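Local coordinates for protein esterase YbfF (Escherichia coli, PDB 3BF7) that probably hydrolyses ester and thioester substrates, as an alpha/beta hydrolase whose helical cap helps to form a substrate-binding crevice, at residues H124-E136 with I148-L162. The protein carries 1 engineered substitution. Residues are numbered along the deposited sequence; the frame is centred on the assembly and turned at random.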
loop_
_atom_site.group_PDB
_atom_site.type_symbol
_atom_site.label_atom_id
_atom_site.label_comp_id
_atom_site.label_asym_id
_atom_site.label_seq_id
_atom_site.Cartn_x
_atom_site.Cartn_y
_atom_site.Cartn_z
ATOM N N HIS A 124 -3.675 13.002 -8.608
ATOM C CA HIS A 124 -4.363 13.325 -7.366
ATOM C C HIS A 124 -4.635 14.796 -7.113
ATOM O O HIS A 124 -4.943 15.169 -5.986
ATOM C CB HIS A 124 -3.571 12.773 -6.173
ATOM C CG HIS A 124 -3.414 11.286 -6.187
ATOM N ND1 HIS A 124 -2.505 10.637 -6.993
ATOM C CD2 HIS A 124 -4.076 10.317 -5.510
ATOM C CE1 HIS A 124 -2.611 9.333 -6.811
ATOM N NE2 HIS A 124 -3.559 9.112 -5.916
ATOM N N ASP A 125 -4.550 15.637 -8.134
ATOM C CA ASP A 125 -4.771 17.055 -7.897
ATOM C C ASP A 125 -6.140 17.393 -7.327
ATOM O O ASP A 125 -6.249 18.241 -6.442
ATOM C CB ASP A 125 -4.534 17.862 -9.169
ATOM C CG ASP A 125 -3.063 17.982 -9.521
ATOM O OD1 ASP A 125 -2.203 17.502 -8.743
ATOM O OD2 ASP A 125 -2.769 18.571 -10.583
ATOM N N GLU A 126 -7.185 16.742 -7.823
ATOM C CA GLU A 126 -8.527 17.010 -7.326
ATOM C C GLU A 126 -8.689 16.488 -5.901
ATOM O O GLU A 126 -9.404 17.082 -5.093
ATOM C CB GLU A 126 -9.555 16.396 -8.274
ATOM C CG GLU A 126 -9.449 16.994 -9.668
ATOM C CD GLU A 126 -10.279 16.265 -10.694
ATOM O OE1 GLU A 126 -11.487 16.556 -10.794
ATOM O OE2 GLU A 126 -9.718 15.397 -11.393
ATOM N N ILE A 127 -8.019 15.380 -5.595
ATOM C CA ILE A 127 -8.059 14.824 -4.246
ATOM C C ILE A 127 -7.365 15.813 -3.294
ATOM O O ILE A 127 -7.881 16.104 -2.214
ATOM C CB ILE A 127 -7.387 13.426 -4.210
ATOM C CG1 ILE A 127 -8.345 12.391 -4.813
ATOM C CG2 ILE A 127 -7.007 13.051 -2.782
ATOM C CD1 ILE A 127 -7.726 11.027 -5.025
ATOM N N PHE A 128 -6.213 16.345 -3.696
ATOM C CA PHE A 128 -5.518 17.327 -2.865
ATOM C C PHE A 128 -6.400 18.565 -2.680
ATOM O O PHE A 128 -6.448 19.142 -1.595
ATOM C CB PHE A 128 -4.189 17.741 -3.507
ATOM C CG PHE A 128 -3.022 16.859 -3.139
ATOM C CD1 PHE A 128 -2.475 16.897 -1.856
ATOM C CD2 PHE A 128 -2.441 16.023 -4.087
ATOM C CE1 PHE A 128 -1.363 16.115 -1.528
ATOM C CE2 PHE A 128 -1.331 15.238 -3.770
ATOM C CZ PHE A 128 -0.790 15.286 -2.487
ATOM N N ALA A 129 -7.096 18.970 -3.740
ATOM C CA ALA A 129 -7.973 20.136 -3.669
ATOM C C ALA A 129 -9.106 19.892 -2.670
ATOM O O ALA A 129 -9.473 20.781 -1.898
ATOM C CB ALA A 129 -8.544 20.449 -5.049
ATOM N N ALA A 130 -9.660 18.684 -2.691
ATOM C CA ALA A 130 -10.744 18.320 -1.783
ATOM C C ALA A 130 -10.248 18.313 -0.340
ATOM O O ALA A 130 -10.924 18.806 0.566
ATOM C CB ALA A 130 -11.294 16.949 -2.153
ATOM N N ILE A 131 -9.066 17.739 -0.133
ATOM C CA ILE A 131 -8.462 17.671 1.192
ATOM C C ILE A 131 -8.236 19.079 1.740
ATOM O O ILE A 131 -8.565 19.371 2.893
ATOM C CB ILE A 131 -7.118 16.901 1.122
ATOM C CG1 ILE A 131 -7.400 15.412 0.907
ATOM C CG2 ILE A 131 -6.297 17.130 2.385
ATOM C CD1 ILE A 131 -6.175 14.590 0.578
ATOM N N ASN A 132 -7.692 19.958 0.906
ATOM C CA ASN A 132 -7.426 21.326 1.328
ATOM C C ASN A 132 -8.712 22.105 1.590
ATOM O O ASN A 132 -8.770 22.923 2.510
ATOM C CB ASN A 132 -6.577 22.049 0.278
ATOM C CG ASN A 132 -6.224 23.467 0.689
ATOM O OD1 ASN A 132 -6.993 24.403 0.465
ATOM N ND2 ASN A 132 -5.059 23.629 1.307
ATOM N N ALA A 133 -9.743 21.846 0.792
ATOM C CA ALA A 133 -11.020 22.529 0.965
ATOM C C ALA A 133 -11.613 22.164 2.323
ATOM O O ALA A 133 -12.184 23.011 3.011
ATOM C CB ALA A 133 -11.979 22.143 -0.154
ATOM N N VAL A 134 -11.483 20.898 2.707
ATOM C CA VAL A 134 -12.000 20.453 3.994
ATOM C C VAL A 134 -11.258 21.169 5.120
ATOM O O VAL A 134 -11.875 21.658 6.067
ATOM C CB VAL A 134 -11.837 18.923 4.170
ATOM C CG1 VAL A 134 -12.097 18.532 5.622
ATOM C CG2 VAL A 134 -12.800 18.189 3.253
ATOM N N SER A 135 -9.935 21.236 5.006
ATOM C CA SER A 135 -9.108 21.888 6.018
ATOM C C SER A 135 -9.421 23.374 6.158
ATOM O O SER A 135 -9.403 23.916 7.263
ATOM C CB SER A 135 -7.625 21.717 5.681
ATOM O OG SER A 135 -7.252 20.352 5.713
ATOM N N GLU A 136 -9.701 24.029 5.037
ATOM C CA GLU A 136 -10.007 25.455 5.044
ATOM C C GLU A 136 -11.400 25.764 5.581
ATOM O O GLU A 136 -11.655 26.869 6.058
ATOM C CB GLU A 136 -9.856 26.034 3.636
ATOM C CG GLU A 136 -8.415 26.143 3.171
ATOM C CD GLU A 136 -7.581 27.028 4.077
ATOM O OE1 GLU A 136 -7.939 28.214 4.244
ATOM O OE2 GLU A 136 -6.567 26.540 4.622
ATOM N N ILE A 148 -18.256 18.503 1.590
ATOM C CA ILE A 148 -17.317 19.371 0.893
ATOM C C ILE A 148 -16.565 18.610 -0.192
ATOM O O ILE A 148 -16.406 19.098 -1.310
ATOM C CB ILE A 148 -16.295 19.976 1.875
ATOM C CG1 ILE A 148 -17.020 20.887 2.865
ATOM C CG2 ILE A 148 -15.221 20.743 1.114
ATOM C CD1 ILE A 148 -16.126 21.448 3.932
ATOM N N MET A 149 -16.112 17.409 0.140
ATOM C CA MET A 149 -15.360 16.603 -0.808
ATOM C C MET A 149 -16.161 16.208 -2.040
ATOM O O MET A 149 -15.599 16.063 -3.127
ATOM C CB MET A 149 -14.817 15.366 -0.102
ATOM C CG MET A 149 -13.892 15.732 1.042
ATOM S SD MET A 149 -13.149 14.321 1.846
ATOM C CE MET A 149 -11.737 14.024 0.773
ATOM N N ARG A 150 -17.470 16.041 -1.879
ATOM C CA ARG A 150 -18.316 15.671 -3.007
ATOM C C ARG A 150 -18.396 16.802 -4.026
ATOM O O ARG A 150 -18.871 16.602 -5.141
ATOM C CB ARG A 150 -19.724 15.303 -2.533
ATOM C CG ARG A 150 -19.772 14.081 -1.636
ATOM C CD ARG A 150 -21.182 13.519 -1.525
ATOM N NE ARG A 150 -21.227 12.371 -0.624
ATOM C CZ ARG A 150 -21.369 12.458 0.694
ATOM N NH1 ARG A 150 -21.492 13.644 1.275
ATOM N NH2 ARG A 150 -21.372 11.358 1.435
ATOM N N GLN A 151 -17.928 17.984 -3.639
ATOM C CA GLN A 151 -17.936 19.141 -4.529
ATOM C C GLN A 151 -16.702 19.107 -5.427
ATOM O O GLN A 151 -16.592 19.880 -6.381
ATOM C CB GLN A 151 -17.946 20.436 -3.711
ATOM C CG GLN A 151 -19.073 20.508 -2.691
ATOM C CD GLN A 151 -19.049 21.784 -1.870
ATOM O OE1 GLN A 151 -19.858 21.961 -0.957
ATOM N NE2 GLN A 151 -18.124 22.683 -2.191
ATOM N N HIS A 152 -15.779 18.200 -5.111
ATOM C CA HIS A 152 -14.538 18.050 -5.866
ATOM C C HIS A 152 -14.405 16.679 -6.514
ATOM O O HIS A 152 -13.817 16.545 -7.588
ATOM C CB HIS A 152 -13.324 18.239 -4.953
ATOM C CG HIS A 152 -13.136 19.638 -4.466
ATOM N ND1 HIS A 152 -13.873 20.179 -3.435
ATOM C CD2 HIS A 152 -12.290 20.611 -4.876
ATOM C CE1 HIS A 152 -13.487 21.426 -3.230
ATOM N NE2 HIS A 152 -12.529 21.713 -4.092
ATOM N N LEU A 153 -14.940 15.667 -5.841
ATOM C CA LEU A 153 -14.842 14.290 -6.304
ATOM C C LEU A 153 -16.212 13.654 -6.480
ATOM O O LEU A 153 -17.142 13.958 -5.740
ATOM C CB LEU A 153 -14.037 13.473 -5.288
ATOM C CG LEU A 153 -12.692 14.059 -4.848
ATOM C CD1 LEU A 153 -12.171 13.293 -3.640
ATOM C CD2 LEU A 153 -11.701 14.009 -6.001
ATOM N N ASN A 154 -16.332 12.763 -7.456
ATOM C CA ASN A 154 -17.605 12.095 -7.684
ATOM C C ASN A 154 -17.549 10.592 -7.448
ATOM O O ASN A 154 -18.495 9.869 -7.760
ATOM C CB ASN A 154 -18.127 12.405 -9.086
ATOM C CG ASN A 154 -18.612 13.836 -9.212
ATOM O OD1 ASN A 154 -17.817 14.767 -9.340
ATOM N ND2 ASN A 154 -19.924 14.020 -9.146
ATOM N N GLU A 155 -16.434 10.128 -6.894
ATOM C CA GLU A 155 -16.260 8.717 -6.574
ATOM C C GLU A 155 -16.448 8.583 -5.066
ATOM O O GLU A 155 -15.530 8.854 -4.291
ATOM C CB GLU A 155 -14.860 8.238 -6.974
ATOM C CG GLU A 155 -14.732 7.757 -8.418
ATOM C CD GLU A 155 -14.944 8.851 -9.451
ATOM O OE1 GLU A 155 -14.867 8.545 -10.659
ATOM O OE2 GLU A 155 -15.185 10.013 -9.064
ATOM N N GLU A 156 -17.646 8.176 -4.655
ATOM C CA GLU A 156 -17.958 8.038 -3.236
ATOM C C GLU A 156 -16.995 7.108 -2.500
ATOM O O GLU A 156 -16.653 7.355 -1.344
ATOM C CB GLU A 156 -19.397 7.543 -3.058
ATOM C CG GLU A 156 -19.867 7.521 -1.609
ATOM C CD GLU A 156 -19.985 8.910 -1.002
ATOM O OE1 GLU A 156 -20.103 9.007 0.237
ATOM O OE2 GLU A 156 -19.970 9.905 -1.758
ATOM N N GLY A 157 -16.560 6.044 -3.166
ATOM C CA GLY A 157 -15.637 5.112 -2.540
ATOM C C GLY A 157 -14.324 5.776 -2.169
ATOM O O GLY A 157 -13.761 5.514 -1.103
ATOM N N VAL A 158 -13.828 6.635 -3.052
ATOM C CA VAL A 158 -12.579 7.340 -2.802
ATOM C C VAL A 158 -12.765 8.306 -1.638
ATOM O O VAL A 158 -11.909 8.412 -0.758
ATOM C CB VAL A 158 -12.123 8.120 -4.054
ATOM C CG1 VAL A 158 -10.881 8.938 -3.737
ATOM C CG2 VAL A 158 -11.832 7.150 -5.192
ATOM N N ILE A 159 -13.893 9.007 -1.628
ATOM C CA ILE A 159 -14.180 9.949 -0.558
ATOM C C ILE A 159 -14.193 9.246 0.799
ATOM O O ILE A 159 -13.567 9.713 1.750
ATOM C CB ILE A 159 -15.537 10.652 -0.790
ATOM C CG1 ILE A 159 -15.434 11.568 -2.013
ATOM C CG2 ILE A 159 -15.938 11.446 0.445
ATOM C CD1 ILE A 159 -16.749 12.211 -2.419
ATOM N N GLN A 160 -14.895 8.120 0.887
ATOM C CA GLN A 160 -14.968 7.391 2.150
ATOM C C GLN A 160 -13.611 6.842 2.573
ATOM O O GLN A 160 -13.299 6.805 3.762
ATOM C CB GLN A 160 -16.004 6.267 2.051
ATOM C CG GLN A 160 -17.423 6.785 1.842
ATOM C CD GLN A 160 -17.892 7.693 2.969
ATOM O OE1 GLN A 160 -18.676 8.618 2.752
ATOM N NE2 GLN A 160 -17.424 7.424 4.182
ATOM N N PHE A 161 -12.806 6.420 1.604
ATOM C CA PHE A 161 -11.470 5.904 1.886
ATOM C C PHE A 161 -10.639 7.016 2.526
ATOM O O PHE A 161 -10.008 6.816 3.564
ATOM C CB PHE A 161 -10.818 5.430 0.584
ATOM C CG PHE A 161 -9.317 5.383 0.633
ATOM C CD1 PHE A 161 -8.652 4.480 1.459
ATOM C CD2 PHE A 161 -8.566 6.254 -0.149
ATOM C CE1 PHE A 161 -7.258 4.452 1.501
ATOM C CE2 PHE A 161 -7.175 6.232 -0.114
ATOM C CZ PHE A 161 -6.520 5.328 0.715
ATOM N N LEU A 162 -10.651 8.192 1.909
ATOM C CA LEU A 162 -9.898 9.324 2.431
ATOM C C LEU A 162 -10.371 9.717 3.826
ATOM O O LEU A 162 -9.559 10.016 4.702
ATOM C CB LEU A 162 -10.031 10.522 1.486
ATOM C CG LEU A 162 -9.410 10.338 0.097
ATOM C CD1 LEU A 162 -9.805 11.500 -0.798
ATOM C CD2 LEU A 162 -7.896 10.231 0.214
HETATM O O HOH W 1 -12.559 18.713 -8.991
HETATM O O HOH W 2 -12.977 14.945 -9.562
#
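Helix 125-136 comes closest to the other segment at A130 and M149, whose CA atoms are 5.0 Å apart, and no direct hydrogen bond joins the two backbones. The H152 ring lies against the helix. The CA of A130 sits over one ring face, 4.0 Å from the ring centroid and 18° off its normal, a CH-pi contact. A129 O lies above that same face, and A133 CB approaches H152 CE1 obliquely, at 3.5 Å. I148 O lies at the ring edge, in plane, where H152 ND1 donates a weak bond that helps to fix the ring's rotation. With an alanine at H152, the helix face at A129, A130 and A133 would probably lose its cover, and I148 O this donor. Helices 125-136, 142-149 and 156-163 fall between strands 106-112 and 198-201, as expected for the helical cap inserted in an alpha/beta hydrolase fold. V134 CG2 presses on M149 CG at 3.5 Å, a tight pair, while A133 CB meets I148 CG2. I127 spreads its branches over three partners. Its side chain crosses that of L153 at about a right angle, I127 CG1 touching L153 CD2, and I127 CD1 reaches V158 CG1. With CG1 beside the backbone N (chi1 -77°), I127 CG2 stands anti to that N and meets L162 CD1 at 3.8 Å. L162 also rests on F26, and M149 on W171. Beside the exposed E126, a water donates to both E126 OE1 and H152 O.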